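Local coordinates for putative methyl-accepting chemotaxis signal transduction protein (Campylobacter jejuni subsp. jejuni serotype O:2, PDB 4XMR) that probably senses amino acids such as isoleucine through a periplasmic tandem-PAS domain and passes the signal across the membrane to steer chemotaxis, at residues T28-R33 and K232-T237; R41-D46 and P67-Y72; A78-L83 and G158-S163; N123-T128 and Y143-Y148; F178-K183 and T237-E242. All coordinates share one frame; numbering follows the deposited sequence. Where two conformers were deposited one is given.

Contact 1: residues T28-R33 and K232-T237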
# COMPACT_ATOMS: atom_id res chain seq x y z
N THR B 28 2.76 6.88 -4.39
CA THR B 28 3.33 6.12 -3.28
C THR B 28 3.21 6.91 -1.99
O THR B 28 2.79 6.37 -0.95
CB THR B 28 4.81 5.78 -3.57
OG1 THR B 28 4.88 5.00 -4.77
CG2 THR B 28 5.42 5.00 -2.42
N VAL B 29 3.55 8.18 -2.03
CA VAL B 29 3.44 9.04 -0.87
C VAL B 29 1.98 9.22 -0.43
O VAL B 29 1.66 9.14 0.76
CB VAL B 29 4.08 10.41 -1.15
CG1 VAL B 29 3.85 11.37 -0.00
CG2 VAL B 29 5.57 10.24 -1.42
N GLU B 30 1.10 9.46 -1.40
CA GLU B 30 -0.30 9.68 -1.10
C GLU B 30 -0.94 8.45 -0.46
O GLU B 30 -1.72 8.57 0.49
CB GLU B 30 -1.07 10.03 -2.38
CG GLU B 30 -0.71 11.40 -2.96
CD GLU B 30 -1.31 11.63 -4.33
OE1 GLU B 30 -1.68 10.63 -5.00
OE2 GLU B 30 -1.39 12.80 -4.76
N ASP B 31 -0.63 7.28 -0.99
CA ASP B 31 -1.25 6.05 -0.52
C ASP B 31 -0.74 5.67 0.88
O ASP B 31 -1.50 5.17 1.70
CB ASP B 31 -1.03 4.91 -1.52
CG ASP B 31 -1.74 5.14 -2.85
OD1 ASP B 31 -2.57 6.07 -2.95
OD2 ASP B 31 -1.48 4.36 -3.79
N PHE B 32 0.54 5.90 1.13
CA PHE B 32 1.11 5.67 2.46
C PHE B 32 0.36 6.52 3.48
O PHE B 32 -0.09 6.04 4.52
CB PHE B 32 2.60 6.01 2.42
CG PHE B 32 3.33 5.86 3.74
CD1 PHE B 32 3.80 4.61 4.17
CD2 PHE B 32 3.63 6.97 4.51
CE1 PHE B 32 4.49 4.48 5.37
CE2 PHE B 32 4.34 6.85 5.70
CZ PHE B 32 4.76 5.60 6.12
N ARG B 33 0.20 7.80 3.17
CA ARG B 33 -0.52 8.70 4.07
C ARG B 33 -1.98 8.29 4.29
O ARG B 33 -2.43 8.22 5.43
CB ARG B 33 -0.44 10.13 3.52
CG ARG B 33 -1.09 11.19 4.39
CD ARG B 33 -0.90 12.53 3.70
NE ARG B 33 -1.60 13.63 4.36
CZ ARG B 33 -1.00 14.57 5.08
NH1 ARG B 33 0.32 14.56 5.23
NH2 ARG B 33 -1.71 15.53 5.65
N LYS B 232 5.17 19.16 -5.61
CA LYS B 232 4.85 19.09 -4.19
C LYS B 232 3.88 17.94 -3.94
O LYS B 232 2.93 17.73 -4.69
CB LYS B 232 4.22 20.40 -3.72
CG LYS B 232 5.16 21.59 -3.77
CD LYS B 232 6.45 21.32 -3.00
CE LYS B 232 6.19 21.11 -1.51
NZ LYS B 232 7.46 20.95 -0.75
N VAL B 233 4.15 17.19 -2.88
CA VAL B 233 3.24 16.14 -2.43
C VAL B 233 3.11 16.32 -0.92
O VAL B 233 4.02 15.94 -0.17
CB VAL B 233 3.73 14.72 -2.77
CG1 VAL B 233 2.60 13.71 -2.49
CG2 VAL B 233 4.21 14.62 -4.22
N PHE B 234 2.00 16.92 -0.50
CA PHE B 234 1.88 17.43 0.86
C PHE B 234 3.11 18.29 1.21
O PHE B 234 3.44 19.22 0.46
CB PHE B 234 1.56 16.29 1.83
CG PHE B 234 0.28 15.58 1.49
CD1 PHE B 234 -0.94 16.14 1.83
CD2 PHE B 234 0.29 14.41 0.76
CE1 PHE B 234 -2.13 15.53 1.49
CE2 PHE B 234 -0.90 13.77 0.43
CZ PHE B 234 -2.11 14.34 0.79
N ALA B 235 3.80 18.00 2.30
CA ALA B 235 4.95 18.82 2.66
C ALA B 235 6.23 18.41 1.92
O ALA B 235 7.23 19.14 1.97
CB ALA B 235 5.17 18.81 4.17
N TYR B 236 6.19 17.27 1.24
CA TYR B 236 7.37 16.74 0.55
C TYR B 236 7.50 17.36 -0.83
O TYR B 236 6.53 17.84 -1.41
CB TYR B 236 7.27 15.22 0.33
CG TYR B 236 7.24 14.32 1.54
CD1 TYR B 236 8.38 14.09 2.30
CD2 TYR B 236 6.08 13.64 1.87
CE1 TYR B 236 8.35 13.24 3.39
CE2 TYR B 236 6.03 12.79 2.95
CZ TYR B 236 7.17 12.60 3.71
OH TYR B 236 7.10 11.76 4.79
N THR B 237 8.70 17.29 -1.37
CA THR B 237 8.92 17.54 -2.78
C THR B 237 9.41 16.25 -3.42
O THR B 237 10.42 15.68 -2.98
CB THR B 237 9.97 18.65 -3.00
OG1 THR B 237 9.51 19.85 -2.38
CG2 THR B 237 10.19 18.89 -4.49
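The helix at 28-33 runs past the tight turn of a beta hairpin, and the backbones come nearest at Val29 and Val233, whose CA atoms lie 7.3 Å apart. On the hairpin, Val233 to Tyr236 form a type II' beta turn; Val233 N and Tyr236 N each bond to the other residue's O. Phe234 is the second residue of this turn, and its ring reaches back to the helix. There Arg33 lies over one face of it. In Arg33, CG is anti to the backbone N (chi1 -177°) and the chain stays extended as far as NE; CD lies over the middle of the ring, 3.5 Å from the Phe234 centroid. Beyond CD the guanidinium lies flat on the same ring, the planes only 8° apart, and Arg33 CZ stands 4.0 Å from the centroid, a cation-pi stack. Glu30 CG approaches the ring obliquely, while Glu30 OE2 bonds to Gln26. One turn of helix before Arg33, Val29 CG1 touches one residue of each strand, Val233 CG1 at 3.6 Å and Tyr236 CD2 at 3.7 Å. The contact thus combines an apolar patch with a partly exposed cation-pi stack, and it seats the turn of a two-residue beta hairpin from the second sheet on the long N-terminal helix of this tandem-PAS sensor.

Contact 2: residues R41-D46 and P67-Y72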
# COMPACT_ATOMS: atom_id res chain seq x y z
N ARG B 41 -7.95 6.63 12.18
CA ARG B 41 -9.36 6.94 12.38
C ARG B 41 -10.14 5.73 12.89
O ARG B 41 -11.01 5.86 13.76
CB ARG B 41 -10.00 7.42 11.08
CG ARG B 41 -9.71 8.88 10.73
CD ARG B 41 -10.61 9.35 9.59
NE ARG B 41 -10.17 8.77 8.33
CZ ARG B 41 -9.32 9.36 7.50
NH1 ARG B 41 -8.84 10.57 7.80
NH2 ARG B 41 -8.96 8.76 6.38
N ALA B 42 -9.84 4.55 12.35
CA ALA B 42 -10.52 3.33 12.80
C ALA B 42 -10.20 3.06 14.27
O ALA B 42 -11.09 2.69 15.05
CB ALA B 42 -10.12 2.15 11.92
N LEU B 43 -8.94 3.23 14.64
CA LEU B 43 -8.51 3.03 16.02
C LEU B 43 -9.23 4.01 16.95
O LEU B 43 -9.74 3.61 18.00
CB LEU B 43 -6.99 3.16 16.11
CG LEU B 43 -6.36 3.00 17.49
CD1 LEU B 43 -6.89 1.78 18.23
CD2 LEU B 43 -4.85 2.89 17.31
N GLU B 44 -9.29 5.29 16.57
CA GLU B 44 -10.03 6.28 17.35
C GLU B 44 -11.47 5.83 17.59
O GLU B 44 -11.98 5.93 18.70
CB GLU B 44 -10.03 7.62 16.62
CG GLU B 44 -11.12 8.62 17.09
CD GLU B 44 -11.27 9.81 16.16
OE1 GLU B 44 -11.24 9.63 14.92
OE2 GLU B 44 -11.42 10.95 16.67
N LYS B 45 -12.11 5.35 16.54
CA LYS B 45 -13.52 4.96 16.63
C LYS B 45 -13.70 3.78 17.58
O LYS B 45 -14.64 3.76 18.38
CB LYS B 45 -14.09 4.65 15.24
CG LYS B 45 -15.58 4.37 15.20
CD LYS B 45 -16.05 4.13 13.76
CE LYS B 45 -17.52 3.77 13.70
NZ LYS B 45 -17.99 3.63 12.29
N ASP B 46 -12.79 2.80 17.53
CA ASP B 46 -12.90 1.67 18.44
C ASP B 46 -12.63 2.09 19.89
O ASP B 46 -13.28 1.58 20.80
CB ASP B 46 -11.97 0.54 18.00
CG ASP B 46 -12.67 -0.46 17.10
OD1 ASP B 46 -13.90 -0.67 17.26
OD2 ASP B 46 -11.99 -1.07 16.24
N PRO B 67 -5.56 -3.47 25.19
CA PRO B 67 -5.68 -4.53 24.18
C PRO B 67 -5.96 -3.99 22.78
O PRO B 67 -5.45 -4.53 21.81
CB PRO B 67 -6.85 -5.38 24.70
CG PRO B 67 -6.82 -5.17 26.18
CD PRO B 67 -6.43 -3.72 26.35
N ILE B 68 -6.75 -2.93 22.69
CA ILE B 68 -7.06 -2.37 21.37
C ILE B 68 -5.80 -1.80 20.72
O ILE B 68 -5.55 -2.04 19.53
CB ILE B 68 -8.15 -1.27 21.46
CG1 ILE B 68 -9.36 -1.77 22.25
CG2 ILE B 68 -8.56 -0.85 20.07
CD1 ILE B 68 -10.52 -0.76 22.32
N LEU B 69 -4.99 -1.08 21.49
CA LEU B 69 -3.74 -0.54 20.96
C LEU B 69 -2.85 -1.66 20.46
O LEU B 69 -2.24 -1.55 19.39
CB LEU B 69 -2.99 0.26 22.03
CG LEU B 69 -3.71 1.43 22.69
CD1 LEU B 69 -2.80 2.07 23.74
CD2 LEU B 69 -4.17 2.45 21.67
N LYS B 70 -2.75 -2.73 21.24
CA LYS B 70 -1.89 -3.84 20.86
C LYS B 70 -2.35 -4.54 19.59
O LYS B 70 -1.55 -4.82 18.69
CB LYS B 70 -1.80 -4.86 22.00
CG LYS B 70 -0.87 -6.04 21.69
CD LYS B 70 -0.81 -7.06 22.83
CE LYS B 70 -2.03 -7.97 22.83
NZ LYS B 70 -1.79 -9.21 23.63
N TYR B 71 -3.64 -4.86 19.50
CA TYR B 71 -4.14 -5.58 18.33
C TYR B 71 -3.99 -4.70 17.09
O TYR B 71 -3.56 -5.17 16.04
CB TYR B 71 -5.59 -6.04 18.52
CG TYR B 71 -5.75 -7.09 19.59
CD1 TYR B 71 -4.90 -8.18 19.66
CD2 TYR B 71 -6.75 -6.98 20.56
CE1 TYR B 71 -5.05 -9.16 20.65
CE2 TYR B 71 -6.90 -7.94 21.54
CZ TYR B 71 -6.06 -9.02 21.60
OH TYR B 71 -6.24 -9.97 22.60
N TYR B 72 -4.29 -3.41 17.22
CA TYR B 72 -4.10 -2.52 16.08
C TYR B 72 -2.62 -2.42 15.69
O TYR B 72 -2.27 -2.48 14.51
CB TYR B 72 -4.67 -1.13 16.37
CG TYR B 72 -6.10 -0.94 15.91
CD1 TYR B 72 -7.18 -1.48 16.63
CD2 TYR B 72 -6.38 -0.20 14.77
CE1 TYR B 72 -8.49 -1.29 16.21
CE2 TYR B 72 -7.68 -0.00 14.35
CZ TYR B 72 -8.73 -0.54 15.07
OH TYR B 72 -10.01 -0.30 14.62
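Two antiparallel helices of the sensory domain pack here, Leu43 and Asp46 of the long helix 9-48 against Ile68, Leu69 and Tyr72 of helix 58-76. The axes of the two segments pass 10.6 Å apart at 157°. Tyr72 spans the gap. Leu43 CD1 lies over one face of its ring, toward the rim and 3.8 Å from the Tyr72 centroid, and the same methyl touches Ile68 CG2 at 3.6 Å. At the ring's edge, Tyr72 OH donates to Asp46 OD2 at 2.7 Å, meeting the carboxylate on its anti side and 27° out of its plane. Ala42 CB lies 3.6 Å from the same Tyr72 OH. The two helices lie on the sheet of the membrane-distal PAS module, where Leu43 and Leu69 both touch Val81 and Leu157. The site is also part of the dimer: Asp46 OD2 takes a second hydrogen bond from His74 ND1 of the second subunit, whose side chain packs on Ala42 and Tyr72.

Contact 3: residues A78-L83 and G158-S163. With ILE (isoleucine), chain E.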
# COMPACT_ATOMS: atom_id res chain seq x y z
N ALA B 78 2.87 -1.41 13.27
CA ALA B 78 3.31 -0.07 13.66
C ALA B 78 4.43 -0.16 14.70
O ALA B 78 4.56 -1.17 15.40
CB ALA B 78 2.14 0.74 14.21
N LEU B 79 5.23 0.90 14.84
CA LEU B 79 6.31 0.87 15.81
C LEU B 79 5.79 1.10 17.23
O LEU B 79 6.13 0.36 18.15
CB LEU B 79 7.38 1.91 15.46
CG LEU B 79 8.65 1.77 16.28
CD1 LEU B 79 9.38 0.50 15.86
CD2 LEU B 79 9.52 3.01 16.11
N ASN B 80 4.98 2.14 17.40
CA ASN B 80 4.38 2.48 18.68
C ASN B 80 2.93 2.87 18.41
O ASN B 80 2.64 3.54 17.42
CB ASN B 80 5.04 3.72 19.30
CG ASN B 80 6.49 3.53 19.67
OD1 ASN B 80 6.86 2.59 20.37
ND2 ASN B 80 7.32 4.46 19.24
N VAL B 81 2.03 2.45 19.29
CA VAL B 81 0.64 2.90 19.26
C VAL B 81 0.30 3.26 20.70
O VAL B 81 0.55 2.46 21.60
CB VAL B 81 -0.30 1.81 18.71
CG1 VAL B 81 -1.74 2.27 18.76
CG2 VAL B 81 0.08 1.44 17.29
N TYR B 82 -0.27 4.44 20.93
CA TYR B 82 -0.37 4.94 22.29
C TYR B 82 -1.51 5.92 22.49
O TYR B 82 -2.00 6.54 21.55
CB TYR B 82 0.95 5.59 22.73
CG TYR B 82 1.57 6.53 21.73
CD1 TYR B 82 2.41 6.04 20.74
CD2 TYR B 82 1.32 7.90 21.78
CE1 TYR B 82 3.00 6.89 19.82
CE2 TYR B 82 1.90 8.76 20.86
CZ TYR B 82 2.74 8.25 19.89
OH TYR B 82 3.32 9.12 18.99
N LEU B 83 -1.91 6.05 23.75
CA LEU B 83 -2.88 7.06 24.17
C LEU B 83 -2.24 7.96 25.22
O LEU B 83 -1.91 7.50 26.32
CB LEU B 83 -4.15 6.41 24.71
CG LEU B 83 -5.28 7.36 25.13
CD1 LEU B 83 -5.80 8.17 23.94
CD2 LEU B 83 -6.41 6.60 25.83
N GLY B 158 -1.81 8.35 19.36
CA GLY B 158 -0.69 8.47 18.44
C GLY B 158 -0.32 7.13 17.85
O GLY B 158 -0.37 6.09 18.52
N VAL B 159 0.05 7.17 16.57
CA VAL B 159 0.53 6.00 15.84
C VAL B 159 1.85 6.37 15.17
O VAL B 159 1.89 7.32 14.38
CB VAL B 159 -0.50 5.56 14.77
CG1 VAL B 159 0.06 4.44 13.91
CG2 VAL B 159 -1.82 5.16 15.43
N ASP B 160 2.92 5.64 15.50
CA ASP B 160 4.23 5.91 14.93
C ASP B 160 4.55 4.86 13.88
O ASP B 160 4.57 3.65 14.17
CB ASP B 160 5.35 5.86 15.98
CG ASP B 160 5.24 6.92 17.05
OD1 ASP B 160 4.46 7.88 16.91
OD2 ASP B 160 5.96 6.77 18.06
N ILE B 161 4.80 5.33 12.66
CA ILE B 161 5.24 4.47 11.57
C ILE B 161 6.68 4.88 11.21
O ILE B 161 6.94 6.05 11.00
CB ILE B 161 4.32 4.62 10.33
CG1 ILE B 161 2.83 4.45 10.70
CG2 ILE B 161 4.77 3.68 9.20
CD1 ILE B 161 2.47 3.09 11.28
N PRO B 162 7.62 3.92 11.16
CA PRO B 162 8.99 4.31 10.81
C PRO B 162 9.04 4.99 9.44
O PRO B 162 8.43 4.50 8.49
CB PRO B 162 9.74 2.98 10.74
CG PRO B 162 8.96 2.07 11.65
CD PRO B 162 7.51 2.48 11.42
N SER B 163 9.73 6.12 9.36
CA SER B 163 9.87 6.80 8.08
C SER B 163 10.61 5.91 7.07
O SER B 163 10.43 6.05 5.86
CB SER B 163 10.53 8.17 8.23
OG SER B 163 11.72 8.10 8.99
N ILE E . 7.08 8.91 19.29
CA ILE E . 6.46 9.58 20.42
C ILE E . 7.43 10.64 20.94
O ILE E . 7.03 11.61 21.56
CB ILE E . 6.07 8.57 21.54
CG1 ILE E . 5.12 9.24 22.54
CG2 ILE E . 7.29 7.99 22.23
CD1 ILE E . 4.46 8.28 23.51
OXT ILE E . 8.63 10.55 20.69
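A classic beta bulge opens this strand pair: Leu79 and Asn80 both face Asp160, Leu79 N donating to Asp160 O while Asp160 N donates to Asn80 O at 2.9 Å with an N-H...O angle of 179°. Beyond the bulge the pairing is regular antiparallel, Val81 opposite Val159 and Tyr82 opposite Gly158. Asp160 is also one of the ligand-pocket residues. Its OD2 accepts from the amino N of the bound isoleucine at 2.7 Å and from Asn80 ND2 at 2.9 Å, the latter on the anti lone pair and close to the amide plane. Asn80 ND2 also bonds Asp133, and Asn80 OD1 is bonded by Gln94. Asp160 OD1 is met on the syn side by Tyr82 OH at 2.7 Å and bonded by Thr142 OG1, so partners grip both carboxylate oxygens. Tyr82 CG sits between the backbone N and the carbonyl carbon (chi1 46°). Gly158 CA lies under one face of the ring, 3.9 Å from the Tyr82 centroid. The opposite face carries the ligand, with isoleucine CD1 3.6 Å above the ring plane. In this PAS-like pocket Asp133, Thr134, Lys113, Tyr131 and Trp115 also bond the isoleucine. Val81 and Val159 point to the other face of the sheet, where helix 9-48 packs on both and helix 58-76 on Val81, while strands 90-94 and 139-149 continue the sheet on either side.

Contact 4: residues N123-T128 and Y143-Y148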
# COMPACT_ATOMS: atom_id res chain seq x y z
N ASN B 123 -9.75 19.04 14.54
CA ASN B 123 -10.65 17.90 14.42
C ASN B 123 -9.96 16.81 13.63
O ASN B 123 -10.41 15.66 13.62
CB ASN B 123 -11.91 18.33 13.67
CG ASN B 123 -13.12 18.40 14.57
OD1 ASN B 123 -13.02 18.37 15.79
ND2 ASN B 123 -14.30 18.50 13.95
N ASP B 124 -8.88 17.18 12.97
CA ASP B 124 -8.25 16.32 11.99
C ASP B 124 -7.17 15.43 12.59
O ASP B 124 -6.73 15.63 13.72
CB ASP B 124 -7.63 17.16 10.88
CG ASP B 124 -8.65 18.01 10.15
OD1 ASP B 124 -9.82 17.58 10.05
OD2 ASP B 124 -8.28 19.11 9.69
N ILE B 125 -6.77 14.43 11.82
CA ILE B 125 -5.54 13.73 12.10
C ILE B 125 -4.41 14.71 11.85
O ILE B 125 -4.42 15.45 10.86
CB ILE B 125 -5.36 12.52 11.20
CG1 ILE B 125 -6.44 11.49 11.52
CG2 ILE B 125 -3.96 11.90 11.36
CD1 ILE B 125 -6.44 10.35 10.60
N PHE B 126 -3.46 14.75 12.78
CA PHE B 126 -2.25 15.51 12.58
C PHE B 126 -1.14 14.57 12.15
O PHE B 126 -0.96 13.49 12.73
CB PHE B 126 -1.85 16.26 13.86
CG PHE B 126 -0.66 17.14 13.67
CD1 PHE B 126 -0.78 18.34 12.98
CD2 PHE B 126 0.58 16.78 14.16
CE1 PHE B 126 0.32 19.16 12.79
CE2 PHE B 126 1.68 17.60 13.98
CZ PHE B 126 1.55 18.79 13.29
N VAL B 127 -0.40 14.97 11.13
CA VAL B 127 0.73 14.19 10.65
C VAL B 127 2.00 14.99 10.92
O VAL B 127 2.17 16.10 10.39
CB VAL B 127 0.64 13.93 9.14
CG1 VAL B 127 1.79 13.03 8.69
CG2 VAL B 127 -0.71 13.32 8.79
N THR B 128 2.88 14.47 11.76
CA THR B 128 4.11 15.17 12.08
C THR B 128 5.13 15.03 10.97
O THR B 128 5.11 14.06 10.21
CB THR B 128 4.78 14.61 13.35
OG1 THR B 128 5.29 13.29 13.09
CG2 THR B 128 3.81 14.56 14.51
N TYR B 143 1.02 9.89 13.41
CA TYR B 143 -0.34 10.27 13.09
C TYR B 143 -1.04 10.38 14.42
O TYR B 143 -1.06 9.42 15.19
CB TYR B 143 -0.99 9.19 12.22
CG TYR B 143 -0.21 8.96 10.95
CD1 TYR B 143 0.90 8.13 10.94
CD2 TYR B 143 -0.56 9.61 9.77
CE1 TYR B 143 1.65 7.94 9.79
CE2 TYR B 143 0.20 9.43 8.61
CZ TYR B 143 1.29 8.59 8.63
OH TYR B 143 2.05 8.37 7.51
N SER B 144 -1.61 11.54 14.73
CA SER B 144 -2.27 11.70 16.01
C SER B 144 -3.69 12.25 15.88
O SER B 144 -4.03 12.91 14.88
CB SER B 144 -1.45 12.56 16.98
OG SER B 144 -1.26 13.86 16.46
N LYS B 145 -4.51 11.97 16.88
CA LYS B 145 -5.89 12.38 16.85
C LYS B 145 -6.41 12.48 18.27
O LYS B 145 -6.25 11.56 19.06
CB LYS B 145 -6.74 11.38 16.06
CG LYS B 145 -8.18 11.83 15.89
CD LYS B 145 -8.72 11.48 14.52
CE LYS B 145 -9.66 12.56 14.00
NZ LYS B 145 -10.75 12.90 14.97
N ALA B 146 -7.05 13.60 18.58
CA ALA B 146 -7.66 13.76 19.89
C ALA B 146 -8.87 12.85 19.96
O ALA B 146 -9.68 12.81 19.03
CB ALA B 146 -8.06 15.21 20.12
N ILE B 147 -9.00 12.13 21.07
CA ILE B 147 -10.11 11.22 21.26
C ILE B 147 -11.10 11.84 22.22
O ILE B 147 -10.74 12.21 23.34
CB ILE B 147 -9.65 9.89 21.87
CG1 ILE B 147 -8.45 9.34 21.10
CG2 ILE B 147 -10.80 8.88 21.91
CD1 ILE B 147 -8.74 9.12 19.64
N TYR B 148 -12.35 11.94 21.78
CA TYR B 148 -13.43 12.46 22.60
C TYR B 148 -14.46 11.38 22.88
O TYR B 148 -14.71 10.53 22.03
CB TYR B 148 -14.11 13.63 21.91
CG TYR B 148 -13.19 14.81 21.72
CD1 TYR B 148 -13.08 15.79 22.71
CD2 TYR B 148 -12.42 14.93 20.58
CE1 TYR B 148 -12.22 16.86 22.55
CE2 TYR B 148 -11.57 16.00 20.41
CZ TYR B 148 -11.48 16.95 21.40
OH TYR B 148 -10.61 18.00 21.21
O HOH W 1 0.93 13.56 14.89
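Phe126 and Ser144 form the hydrogen-bonded pair at the centre of this antiparallel contact: Phe126 N donates to Ser144 O at 2.8 Å, and Ser144 N returns a bond to Phe126 O at 2.9 Å. Ser144 OG lies at the edge of the Phe126 ring, near its plane. A water donates to both Phe126 O and Ser144 OG, the latter at 2.7 Å, and Ser144 OG is bonded to Trp115 O as well. Next along is the non-hydrogen-bonded pair of Val127 and Tyr143, whose side chains lie side by side and point the same way, with Val127 CG2 3.8 Å from Tyr143 CD2. Ile125 CG2 comes to the edge of the same ring. On the other side of the central pair, Ile125 CG1 meets Lys145 CD at 3.8 Å. The lysine then bends so that NZ makes a weak bond to Asn123 O at 3.1 Å; its stronger partner is Glu44, in a salt bridge, while Tyr143 OH bonds Asn36. The contact belongs to the hairpin of strands 126-132 and 139-149 at one edge of the six-stranded sheet. Helix 9-48 packs on Tyr143 and Ile125, helix 114-120 on Phe126 and Ser144, and strand 152-162 continues the sheet.

Contact 5: residues F178-K183 and T237-E242; sequences FLFDQK and TACITE
The ring of Phe178 lies over Cys239 CB, which sits 3.9 Å from the Phe178 centroid, 23° off the ring normal, in a CH-pi contact. It belongs to an antiparallel strand pair in the five-stranded sheet of the second PAS-like module, strand 177-180 beside 236-243. Phe178 and Cys239 exchange two backbone bonds, as do Phe180 and Thr237, the shortest being Phe180 N to Thr237 O at 2.7 Å. A chi1 of 50° tucks Phe178 CG in against both main-chain neighbours of CA, N and C. At the ring's edge CZ meets Thr241 CG2 at 3.7 Å, the two side chains crossing at about a right angle. On the other face of the sheet Leu179 CD2 touches Ala238 CB at 3.5 Å, beneath the long helix 9-48, where Leu179 meets Val29. Helix 202-211 covers Phe180 and Thr241, whose OG1 bonds Arg226. Cys239 is disulfide-bonded to Cys230 of strand 224-233, and its SG meets the Phe180 ring at the edge, 3.8 Å from Phe180 CE2.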
# COMPACT_ATOMS: atom_id res chain seq x y z
N PHE B 178 13.02 10.64 -6.11
CA PHE B 178 13.45 10.91 -4.75
C PHE B 178 12.55 11.95 -4.10
O PHE B 178 11.78 12.61 -4.79
CB PHE B 178 14.95 11.27 -4.67
CG PHE B 178 15.40 12.33 -5.65
CD1 PHE B 178 15.72 11.99 -6.97
CD2 PHE B 178 15.57 13.65 -5.25
CE1 PHE B 178 16.15 12.96 -7.87
CE2 PHE B 178 16.01 14.62 -6.16
CZ PHE B 178 16.30 14.26 -7.46
N LEU B 179 12.63 12.04 -2.78
CA LEU B 179 11.80 12.95 -2.00
C LEU B 179 12.64 13.84 -1.12
O LEU B 179 13.59 13.38 -0.49
CB LEU B 179 10.87 12.16 -1.06
CG LEU B 179 9.84 11.20 -1.60
CD1 LEU B 179 9.04 10.64 -0.41
CD2 LEU B 179 8.92 11.89 -2.59
N PHE B 180 12.26 15.12 -1.05
CA PHE B 180 12.78 16.03 -0.04
C PHE B 180 11.72 16.28 1.01
O PHE B 180 10.53 16.29 0.71
CB PHE B 180 13.14 17.38 -0.66
CG PHE B 180 14.27 17.32 -1.64
CD1 PHE B 180 15.58 17.40 -1.21
CD2 PHE B 180 14.01 17.20 -3.00
CE1 PHE B 180 16.62 17.35 -2.11
CE2 PHE B 180 15.05 17.15 -3.91
CZ PHE B 180 16.35 17.23 -3.46
N ASP B 181 12.15 16.49 2.25
CA ASP B 181 11.21 16.84 3.30
C ASP B 181 10.87 18.32 3.28
O ASP B 181 11.28 19.06 2.38
CB ASP B 181 11.71 16.37 4.68
CG ASP B 181 12.98 17.08 5.13
OD1 ASP B 181 13.31 18.18 4.61
OD2 ASP B 181 13.65 16.54 6.03
N GLN B 182 10.11 18.75 4.28
CA GLN B 182 9.59 20.10 4.37
C GLN B 182 10.69 21.16 4.51
O GLN B 182 10.47 22.33 4.22
CB GLN B 182 8.60 20.21 5.53
CG GLN B 182 9.17 19.91 6.92
CD GLN B 182 9.57 18.44 7.14
OE1 GLN B 182 8.96 17.51 6.60
NE2 GLN B 182 10.62 18.24 7.94
N LYS B 183 11.87 20.74 4.96
CA LYS B 183 13.01 21.64 5.10
C LYS B 183 13.96 21.54 3.91
O LYS B 183 15.10 22.01 3.96
CB LYS B 183 13.75 21.37 6.41
CG LYS B 183 12.90 21.63 7.64
CD LYS B 183 12.28 23.02 7.58
CE LYS B 183 11.16 23.20 8.60
NZ LYS B 183 11.68 23.23 9.99
N THR B 237 8.70 17.29 -1.37
CA THR B 237 8.92 17.54 -2.78
C THR B 237 9.41 16.25 -3.42
O THR B 237 10.42 15.68 -2.98
CB THR B 237 9.97 18.65 -3.00
OG1 THR B 237 9.51 19.85 -2.38
CG2 THR B 237 10.19 18.89 -4.49
N ALA B 238 8.68 15.77 -4.42
CA ALA B 238 9.07 14.59 -5.17
C ALA B 238 9.71 15.02 -6.48
O ALA B 238 9.18 15.89 -7.17
CB ALA B 238 7.86 13.69 -5.45
N CYS B 239 10.83 14.40 -6.82
CA CYS B 239 11.54 14.73 -8.06
C CYS B 239 11.92 13.48 -8.85
O CYS B 239 12.05 12.38 -8.28
CB CYS B 239 12.84 15.47 -7.76
SG CYS B 239 12.66 17.05 -6.90
N ILE B 240 12.10 13.66 -10.15
CA ILE B 240 12.72 12.66 -11.01
C ILE B 240 13.78 13.38 -11.84
O ILE B 240 13.56 14.51 -12.32
CB ILE B 240 11.67 11.95 -11.90
CG1 ILE B 240 12.28 10.72 -12.56
CG2 ILE B 240 11.04 12.91 -12.92
CD1 ILE B 240 11.24 9.81 -13.20
N THR B 241 14.95 12.78 -11.97
CA THR B 241 15.98 13.39 -12.80
C THR B 241 16.70 12.34 -13.63
O THR B 241 16.72 11.15 -13.26
CB THR B 241 17.04 14.18 -11.99
OG1 THR B 241 17.87 13.26 -11.26
CG2 THR B 241 16.40 15.18 -11.04
N GLU B 242 17.28 12.78 -14.73
CA GLU B 242 18.04 11.91 -15.60
C GLU B 242 19.17 12.69 -16.24
O GLU B 242 19.07 13.90 -16.43
CB GLU B 242 17.13 11.33 -16.69
CG GLU B 242 17.79 10.26 -17.55
CD GLU B 242 18.38 9.11 -16.72
OE1 GLU B 242 19.52 9.25 -16.23
OE2 GLU B 242 17.70 8.08 -16.58
O HOH W 2 9.49 19.95 0.35

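From the N terminus, helix 9-48 supplies one side of contact 1 and then of contact 2. Contact 2 closes first, against helix 58-76. Contact 3 then opens on strand 80-84 and closes on 152-162, with contact 4, the hairpin 126-132 and 139-149, nested inside it; the two adjoin at the probable bond of Val159 N to Tyr143 O. Contact 1, spanning 199 residues, encloses contacts 2, 3 and 4. It crosses contact 5, which opens at 178-183 and shares Thr237 with it. Contacts 2, 3 and 4 belong to the six-stranded module, contact 5 to the five-stranded one. Contact 1 joins the latter's sheet to the long helix, which also packs on the first sheet through Phe32 against Ile161.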